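Local structure of uncharacterized protein (Pseudomonas syringae pv. tomato, 3K4I) at residues S46-T51 and T127-N132; S85-S90 and N111-T116; G120-I125 and Y133-R138. The protein is of unknown function but belongs to the Aldolase/RraA sequence family and is found in an assembly of three chains. All coordinates share one frame; numbering follows the deposited sequence.

Interaction 1 (S46-T51 and T127-N132); sequences SQVPGT and TVINCN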
loop_
_atom_site.group_PDB
_atom_site.type_symbol
_atom_site.label_atom_id
_atom_site.label_comp_id
_atom_site.label_asym_id
_atom_site.label_seq_id
_atom_site.Cartn_x
_atom_site.Cartn_y
_atom_site.Cartn_z
ATOM N N SER C 46 0.841 -6.825 4.697
ATOM C CA SER C 46 -0.565 -6.948 5.015
ATOM C C SER C 46 -1.442 -6.240 3.953
ATOM O O SER C 46 -1.253 -5.050 3.657
ATOM C CB SER C 46 -0.835 -6.370 6.403
ATOM O OG SER C 46 -2.227 -6.401 6.627
ATOM N N GLN C 47 -2.405 -6.995 3.403
ATOM C CA GLN C 47 -3.347 -6.466 2.413
ATOM C C GLN C 47 -4.715 -6.121 2.976
ATOM O O GLN C 47 -5.545 -5.530 2.290
ATOM C CB GLN C 47 -3.501 -7.441 1.234
ATOM C CG GLN C 47 -2.192 -7.717 0.459
ATOM C CD GLN C 47 -1.571 -6.475 -0.161
ATOM O OE1 GLN C 47 -2.269 -5.509 -0.515
ATOM N NE2 GLN C 47 -0.255 -6.475 -0.270
ATOM N N VAL C 48 -4.985 -6.520 4.220
ATOM C CA VAL C 48 -6.288 -6.239 4.795
ATOM C C VAL C 48 -6.046 -5.498 6.096
ATOM O O VAL C 48 -5.571 -6.087 7.057
ATOM C CB VAL C 48 -7.134 -7.525 5.035
ATOM C CG1 VAL C 48 -8.485 -7.163 5.691
ATOM C CG2 VAL C 48 -7.391 -8.255 3.711
ATOM N N PRO C 49 -6.398 -4.206 6.144
ATOM C CA PRO C 49 -6.145 -3.448 7.371
ATOM C C PRO C 49 -6.780 -4.054 8.648
ATOM O O PRO C 49 -7.900 -4.569 8.610
ATOM C CB PRO C 49 -6.721 -2.060 7.050
ATOM C CG PRO C 49 -6.492 -1.938 5.527
ATOM C CD PRO C 49 -6.757 -3.330 5.004
ATOM N N GLY C 50 -6.015 -4.051 9.729
ATOM C CA GLY C 50 -6.505 -4.533 11.026
ATOM C C GLY C 50 -6.517 -6.033 11.251
ATOM O O GLY C 50 -7.083 -6.518 12.259
ATOM N N THR C 51 -5.930 -6.783 10.327
ATOM C CA THR C 51 -5.887 -8.243 10.472
ATOM C C THR C 51 -4.535 -8.743 10.992
ATOM O O THR C 51 -3.512 -8.035 10.938
ATOM C CB THR C 51 -6.220 -8.969 9.156
ATOM O OG1 THR C 51 -5.321 -8.532 8.107
ATOM C CG2 THR C 51 -7.702 -8.722 8.778
ATOM N N THR C 127 -13.185 -9.222 -1.871
ATOM C CA THR C 127 -13.754 -10.365 -1.138
ATOM C C THR C 127 -12.941 -10.643 0.123
ATOM O O THR C 127 -13.486 -10.854 1.223
ATOM C CB THR C 127 -13.810 -11.620 -2.039
ATOM O OG1 THR C 127 -14.751 -11.392 -3.086
ATOM C CG2 THR C 127 -14.234 -12.857 -1.237
ATOM N N VAL C 128 -11.630 -10.623 -0.040
ATOM C CA VAL C 128 -10.710 -10.861 1.064
ATOM C C VAL C 128 -10.925 -9.819 2.171
ATOM O O VAL C 128 -11.017 -10.170 3.370
ATOM C CB VAL C 128 -9.256 -10.837 0.577
ATOM C CG1 VAL C 128 -8.326 -11.008 1.722
ATOM C CG2 VAL C 128 -9.014 -11.975 -0.438
ATOM N N ILE C 129 -11.033 -8.554 1.772
ATOM C CA ILE C 129 -11.345 -7.470 2.705
ATOM C C ILE C 129 -12.723 -7.662 3.340
ATOM O O ILE C 129 -12.864 -7.538 4.562
ATOM C CB ILE C 129 -11.254 -6.056 2.050
ATOM C CG1 ILE C 129 -9.819 -5.775 1.583
ATOM C CG2 ILE C 129 -11.681 -4.959 3.041
ATOM C CD1 ILE C 129 -9.695 -4.504 0.721
ATOM N N ASN C 130 -13.725 -7.969 2.512
ATOM C CA ASN C 130 -15.095 -8.129 2.999
ATOM C C ASN C 130 -15.200 -9.256 4.014
ATOM O O ASN C 130 -15.975 -9.161 4.979
ATOM C CB ASN C 130 -16.068 -8.373 1.848
ATOM C CG ASN C 130 -17.507 -8.361 2.308
ATOM O OD1 ASN C 130 -17.960 -7.387 2.909
ATOM N ND2 ASN C 130 -18.228 -9.445 2.044
ATOM N N CYS C 131 -14.405 -10.301 3.795
ATOM C CA CYS C 131 -14.329 -11.479 4.665
ATOM C C CYS C 131 -13.412 -11.277 5.864
ATOM O O CYS C 131 -13.326 -12.158 6.726
ATOM C CB CYS C 131 -13.831 -12.693 3.884
ATOM S SG CYS C 131 -15.074 -13.337 2.748
ATOM N N ASN C 132 -12.694 -10.159 5.876
ATOM C CA ASN C 132 -11.696 -9.848 6.924
ATOM C C ASN C 132 -10.670 -10.977 7.088
ATOM O O ASN C 132 -10.307 -11.347 8.213
ATOM C CB ASN C 132 -12.377 -9.562 8.275
ATOM C CG ASN C 132 -11.469 -8.765 9.245
ATOM O OD1 ASN C 132 -11.357 -9.097 10.438
ATOM N ND2 ASN C 132 -10.830 -7.734 8.737
HETATM O O HOH W 1 -9.732 -5.802 10.247
#

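Interaction 2 (S85-S90 and N111-T116); sequences SVIVSS and NGIKGT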
loop_
_atom_site.group_PDB
_atom_site.type_symbol
_atom_site.label_atom_id
_atom_site.label_comp_id
_atom_site.label_asym_id
_atom_site.label_seq_id
_atom_site.Cartn_x
_atom_site.Cartn_y
_atom_site.Cartn_z
ATOM N N SER C 85 -3.820 -23.965 10.191
ATOM C CA SER C 85 -2.693 -23.651 9.294
ATOM C C SER C 85 -2.682 -22.206 8.879
ATOM O O SER C 85 -3.734 -21.586 8.744
ATOM C CB SER C 85 -2.779 -24.484 8.030
ATOM O OG SER C 85 -2.643 -25.861 8.317
ATOM N N VAL C 86 -1.475 -21.680 8.634
ATOM C CA VAL C 86 -1.297 -20.487 7.801
ATOM C C VAL C 86 -0.649 -20.990 6.501
ATOM O O VAL C 86 0.383 -21.601 6.562
ATOM C CB VAL C 86 -0.362 -19.481 8.502
ATOM C CG1 VAL C 86 0.069 -18.358 7.576
ATOM C CG2 VAL C 86 -1.044 -18.904 9.772
ATOM N N ILE C 87 -1.266 -20.725 5.346
ATOM C CA ILE C 87 -0.779 -21.217 4.068
ATOM C C ILE C 87 0.319 -20.251 3.642
ATOM O O ILE C 87 0.121 -19.045 3.720
ATOM C CB ILE C 87 -1.925 -21.245 3.021
ATOM C CG1 ILE C 87 -2.914 -22.377 3.341
ATOM C CG2 ILE C 87 -1.315 -21.389 1.569
ATOM C CD1 ILE C 87 -4.260 -22.394 2.512
ATOM N N VAL C 88 1.473 -20.785 3.237
ATOM C CA VAL C 88 2.592 -19.934 2.814
ATOM C C VAL C 88 2.895 -20.387 1.417
ATOM O O VAL C 88 3.323 -21.520 1.233
ATOM C CB VAL C 88 3.834 -20.071 3.707
ATOM C CG1 VAL C 88 4.986 -19.160 3.183
ATOM C CG2 VAL C 88 3.485 -19.726 5.156
ATOM N N SER C 89 2.647 -19.500 0.444
ATOM C CA SER C 89 2.681 -19.846 -0.967
ATOM C C SER C 89 3.788 -19.102 -1.642
ATOM O O SER C 89 3.896 -17.873 -1.491
ATOM C CB SER C 89 1.356 -19.496 -1.652
ATOM O OG SER C 89 0.346 -20.399 -1.248
ATOM N N SER C 90 4.590 -19.832 -2.386
ATOM C CA SER C 90 5.738 -19.204 -3.077
ATOM C C SER C 90 5.631 -19.375 -4.581
ATOM O O SER C 90 5.588 -20.490 -5.091
ATOM C CB SER C 90 7.069 -19.700 -2.485
ATOM O OG SER C 90 8.166 -18.978 -3.047
ATOM N N ASN C 111 -12.953 -23.678 6.726
ATOM C CA ASN C 111 -12.121 -24.840 7.074
ATOM C C ASN C 111 -10.974 -24.596 8.062
ATOM O O ASN C 111 -10.004 -25.361 8.116
ATOM C CB ASN C 111 -11.640 -25.540 5.793
ATOM C CG ASN C 111 -12.801 -26.146 5.016
ATOM O OD1 ASN C 111 -13.184 -27.289 5.253
ATOM N ND2 ASN C 111 -13.423 -25.346 4.148
ATOM N N GLY C 112 -11.100 -23.522 8.839
ATOM C CA GLY C 112 -10.223 -23.275 9.969
ATOM C C GLY C 112 -8.827 -22.841 9.569
ATOM O O GLY C 112 -7.905 -22.890 10.372
ATOM N N ILE C 113 -8.667 -22.388 8.324
ATOM C CA ILE C 113 -7.387 -21.866 7.856
ATOM C C ILE C 113 -7.207 -20.384 8.233
ATOM O O ILE C 113 -8.115 -19.570 7.999
ATOM C CB ILE C 113 -7.248 -22.056 6.345
ATOM C CG1 ILE C 113 -7.365 -23.557 6.018
ATOM C CG2 ILE C 113 -5.875 -21.459 5.828
ATOM C CD1 ILE C 113 -7.488 -23.914 4.509
ATOM N N LYS C 114 -6.082 -20.055 8.874
ATOM C CA LYS C 114 -5.954 -18.792 9.641
ATOM C C LYS C 114 -5.517 -17.584 8.833
ATOM O O LYS C 114 -5.777 -16.442 9.224
ATOM C CB LYS C 114 -4.974 -18.933 10.828
ATOM C CG LYS C 114 -5.159 -20.147 11.733
ATOM C CD LYS C 114 -6.370 -20.014 12.619
ATOM C CE LYS C 114 -6.295 -18.827 13.568
ATOM N NZ LYS C 114 -5.190 -18.966 14.537
ATOM N N GLY C 115 -4.802 -17.838 7.738
ATOM C CA GLY C 115 -4.299 -16.758 6.908
ATOM C C GLY C 115 -3.460 -17.310 5.763
ATOM O O GLY C 115 -3.139 -18.514 5.707
ATOM N N THR C 116 -3.092 -16.423 4.863
ATOM C CA THR C 116 -2.305 -16.798 3.697
ATOM C C THR C 116 -1.216 -15.772 3.503
ATOM O O THR C 116 -1.490 -14.565 3.492
ATOM C CB THR C 116 -3.177 -16.900 2.427
ATOM O OG1 THR C 116 -4.117 -17.953 2.627
ATOM C CG2 THR C 116 -2.334 -17.298 1.241
#

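Interaction 3 (G120-I125 and Y133-R138); sequences GVARDI and YPLFSR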
loop_
_atom_site.group_PDB
_atom_site.type_symbol
_atom_site.label_atom_id
_atom_site.label_comp_id
_atom_site.label_asym_id
_atom_site.label_seq_id
_atom_site.Cartn_x
_atom_site.Cartn_y
_atom_site.Cartn_z
ATOM N N GLY C 120 4.453 -13.436 -3.923
ATOM C CA GLY C 120 3.643 -13.341 -5.110
ATOM C C GLY C 120 2.458 -12.445 -4.813
ATOM O O GLY C 120 2.471 -11.685 -3.844
ATOM N N VAL C 121 1.439 -12.520 -5.654
ATOM C CA VAL C 121 0.275 -11.629 -5.522
ATOM C C VAL C 121 -1.052 -12.389 -5.470
ATOM O O VAL C 121 -1.101 -13.599 -5.776
ATOM C CB VAL C 121 0.267 -10.552 -6.638
ATOM C CG1 VAL C 121 1.502 -9.660 -6.501
ATOM C CG2 VAL C 121 0.165 -11.171 -8.045
ATOM N N ALA C 122 -2.104 -11.689 -5.040
ATOM C CA ALA C 122 -3.443 -12.281 -4.897
ATOM C C ALA C 122 -4.494 -11.483 -5.652
ATOM O O ALA C 122 -4.291 -10.297 -5.918
ATOM C CB ALA C 122 -3.828 -12.361 -3.405
ATOM N N ARG C 123 -5.619 -12.123 -5.960
ATOM C CA ARG C 123 -6.764 -11.433 -6.579
ATOM C C ARG C 123 -7.967 -11.451 -5.655
ATOM O O ARG C 123 -7.889 -11.999 -4.557
ATOM C CB ARG C 123 -7.105 -12.036 -7.946
ATOM C CG ARG C 123 -7.769 -13.407 -7.976
ATOM C CD ARG C 123 -7.912 -13.771 -9.436
ATOM N NE ARG C 123 -8.653 -15.011 -9.640
ATOM C CZ ARG C 123 -9.068 -15.411 -10.833
ATOM N NH1 ARG C 123 -8.795 -14.665 -11.909
ATOM N NH2 ARG C 123 -9.729 -16.550 -10.952
ATOM N N ASP C 124 -9.074 -10.860 -6.111
ATOM C CA ASP C 124 -10.307 -10.825 -5.325
ATOM C C ASP C 124 -10.095 -10.164 -3.973
ATOM O O ASP C 124 -10.629 -10.592 -2.944
ATOM C CB ASP C 124 -10.880 -12.237 -5.187
ATOM C CG ASP C 124 -11.486 -12.733 -6.481
ATOM O OD1 ASP C 124 -12.271 -11.982 -7.108
ATOM O OD2 ASP C 124 -11.178 -13.859 -6.889
ATOM N N ILE C 125 -9.317 -9.093 -4.005
ATOM C CA ILE C 125 -8.971 -8.320 -2.834
ATOM C C ILE C 125 -10.214 -7.798 -2.107
ATOM O O ILE C 125 -10.249 -7.761 -0.882
ATOM C CB ILE C 125 -8.013 -7.165 -3.217
ATOM C CG1 ILE C 125 -6.709 -7.730 -3.817
ATOM C CG2 ILE C 125 -7.704 -6.273 -2.017
ATOM C CD1 ILE C 125 -6.027 -8.859 -3.012
ATOM N N TYR C 133 -10.218 -11.518 5.963
ATOM C CA TYR C 133 -9.310 -12.665 5.957
ATOM C C TYR C 133 -7.855 -12.171 5.980
ATOM O O TYR C 133 -7.488 -11.287 5.206
ATOM C CB TYR C 133 -9.529 -13.521 4.714
ATOM C CG TYR C 133 -8.604 -14.720 4.675
ATOM C CD1 TYR C 133 -8.792 -15.779 5.574
ATOM C CD2 TYR C 133 -7.566 -14.821 3.734
ATOM C CE1 TYR C 133 -7.978 -16.879 5.579
ATOM C CE2 TYR C 133 -6.728 -15.951 3.723
ATOM C CZ TYR C 133 -6.954 -16.982 4.655
ATOM O OH TYR C 133 -6.149 -18.104 4.666
ATOM N N PRO C 134 -7.017 -12.738 6.865
ATOM C CA PRO C 134 -5.656 -12.253 6.968
ATOM C C PRO C 134 -4.761 -12.672 5.784
ATOM O O PRO C 134 -4.220 -13.776 5.754
ATOM C CB PRO C 134 -5.176 -12.837 8.305
ATOM C CG PRO C 134 -6.493 -13.125 9.081
ATOM C CD PRO C 134 -7.343 -13.668 7.972
ATOM N N LEU C 135 -4.671 -11.772 4.814
ATOM C CA LEU C 135 -3.881 -11.994 3.592
ATOM C C LEU C 135 -2.677 -11.101 3.559
ATOM O O LEU C 135 -2.788 -9.873 3.723
ATOM C CB LEU C 135 -4.739 -11.667 2.352
ATOM C CG LEU C 135 -4.008 -11.706 0.993
ATOM C CD1 LEU C 135 -3.667 -13.140 0.776
ATOM C CD2 LEU C 135 -4.912 -11.224 -0.120
ATOM N N PHE C 136 -1.529 -11.713 3.280
ATOM C CA PHE C 136 -0.282 -10.992 3.173
ATOM C C PHE C 136 0.350 -11.355 1.850
ATOM O O PHE C 136 0.430 -12.542 1.512
ATOM C CB PHE C 136 0.577 -11.406 4.358
ATOM C CG PHE C 136 -0.090 -11.152 5.660
ATOM C CD1 PHE C 136 0.148 -9.968 6.361
ATOM C CD2 PHE C 136 -1.016 -12.060 6.167
ATOM C CE1 PHE C 136 -0.496 -9.715 7.569
ATOM C CE2 PHE C 136 -1.706 -11.790 7.377
ATOM C CZ PHE C 136 -1.439 -10.613 8.069
ATOM N N SER C 137 0.781 -10.358 1.080
ATOM C CA SER C 137 1.319 -10.637 -0.238
ATOM C C SER C 137 2.154 -9.474 -0.723
ATOM O O SER C 137 2.170 -8.417 -0.108
ATOM C CB SER C 137 0.166 -10.840 -1.237
ATOM O OG SER C 137 -0.524 -9.618 -1.446
ATOM N N ARG C 138 2.813 -9.670 -1.860
ATOM C CA ARG C 138 3.575 -8.598 -2.492
ATOM C C ARG C 138 2.698 -7.632 -3.279
ATOM O O ARG C 138 3.194 -6.716 -3.957
ATOM C CB ARG C 138 4.634 -9.178 -3.417
ATOM C CG ARG C 138 5.675 -10.009 -2.665
ATOM C CD ARG C 138 6.900 -10.335 -3.530
ATOM N NE ARG C 138 7.703 -11.334 -2.815
ATOM C CZ ARG C 138 8.432 -11.099 -1.720
ATOM N NH1 ARG C 138 8.515 -9.888 -1.212
ATOM N NH2 ARG C 138 9.093 -12.111 -1.130
#

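Interaction 1 (S46-T51 and T127-N132)
Val48 faces helix 125-130 from the loop between strands 45-46 and 53-63, and its two methyls divide the contact. CG2, anti to its own carbonyl carbon, turns to the helix: Val48 CG2 lies 3.5 Å from Val128 CG1, the two valines meeting at a slant, and 4.1 Å from Ile129 CG1, where the side chains are antiparallel. Val48 CG1, anti to the backbone N (chi1 178°), sits over the Ile129 backbone and 3.9 Å from Asn132 ND2. Asn132, which follows the helix with positive phi in a Schellman motif, carries its amide out beside Thr51, and Thr51 CG2 comes within 3.3 Å of Asn132 ND2, methyl beside amide. The hydroxyl of Thr51 is used inside its own loop: Thr51 OG1 donates to Val48 O at 2.7 Å, in the carbonyl plane and on a lone pair, tying the type II turn from Val48 to Thr51. No direct hydrogen bond joins the two segments. A water takes a bond from Asn132 ND2 and gives one to Pro49 O, each 2.7 Å long. The chemistry thus implies a graded seam, with aliphatic packing at its buried part and a water-mediated polar link at its exposed margin.

Interaction 2 (S85-S90 and N111-T116)
Ser85 and Ile87 take up the incoming chain of Lys114 to Thr116 through two backbone hydrogen bonds, and so bring together the two parallel strands of a beta-alpha-beta unit made of strand 85-90, helix 102-110 and strand 115-119. Lys114 N donates to Ser85 O over 2.8 Å, almost straight at the hydrogen (171°). Two residues on, Ile87 N donates to Gly115 O at 2.9 Å, the donor tilted 19° from the carbonyl plane. Between and beyond these bonds lie two CA-H...O contacts, from Val86 CA to Gly115 O and, at 3.3 Å, from Thr116 CA to Ile87 O.

Side chains fill in around this backbone ladder. On the face that carries Ile87 and Thr116, Ile87 CD1 reaches back to Ile113, 3.8 Å from Ile113 CG2 and a little farther from Ile113 CD1. Val86 projects from the other face, where its CG1 lies 3.7 Å from Gly115 O while its CG2 meets Lys114 CB, the valine and lysine side chains crossing at about a right angle.

A second shell surrounds these groups. Phe107 and Ala108 of helix 102-110 pack on Ile113, so the connecting helix covers the loop leading into strand 115-119, while Tyr77 and Trp100 border Ile87. On its far edge strand 85-90 bonds through Val86 and Val88 to strand 53-63, which makes it an interior strand of the sheet. The lysine chain bends at chi2, chi3 and chi4, and Lys114 NZ is hydrogen-bonded to Val54 O. Thr116 OG1, anti to its own carbonyl carbon (chi1 -64°), stands 4.0 Å from Ile87 CB and is hydrogen-bonded to Tyr133 OH.

Interaction 3 (G120-I125 and Y133-R138)
Gly120 and Arg138, which with Leu135 have the most surface covered here, meet within a beta-alpha-beta unit: the loop leaving strand 115-119 for helix 125-130 passes Arg138, next to the parallel strand 135-137. Arg138 N donates to Gly120 O at 2.8 Å, lying nearly in line with the carbonyl bond, although the angle at the hydrogen is a less straight 150°. Gly120 O also has carbon close by, Arg138 CB at 3.3 Å and Ser137 CB at 3.6 Å. From there the arginine chain, extended from CG to NE, passes the glycine backbone, with Arg138 CG 3.8 Å from Gly120 N. Its guanidinium is carried on to Asp119 and Asp161, with salt bridges from NE and NH2 respectively, while NH1 bonds to Pro42 O.

Leu135 forms the apolar half. Its CG stands anti to the backbone N (chi1 174°), and Leu135 CD2 does the touching, 3.6 Å from Ala122 CB and 3.9 Å from Ile125 CD1. Ile125 and Leu135 cross at about a right angle. Beside these apolar contacts, Ser176 OG of the second subunit bonds to Ile125 N.

The chemistry separates along the segment 133-138: dispersion contacts join Ala122 and Ile125 to Leu135, whereas at Gly120 a buried carbonyl is satisfied by a main-chain N-H, beside an arginine whose charge is probably balanced by its two aspartates.

How the interactions relate
The three contacts illustrate how chemistry changes from core to surface around one mixed sheet. Interaction 2 is buried and rests on sheet hydrogen bonding; interaction 3, also buried, pairs one backbone bond with apolar contacts next to a subunit interface; interaction 1, partly exposed, relies on packing and a water. Strands 115-119 and 135-137 are sheet neighbours, so interactions 2 and 3 touch, notably through Thr116 O and Phe136 N, 2.9 Å apart. Interaction 1 joins interaction 3 through Gln47 N and Leu135 O, also 2.9 Å apart, and shares helix 125-130 with it. Interactions 1 and 2 do not touch, their nearest atoms being about 7 Å apart.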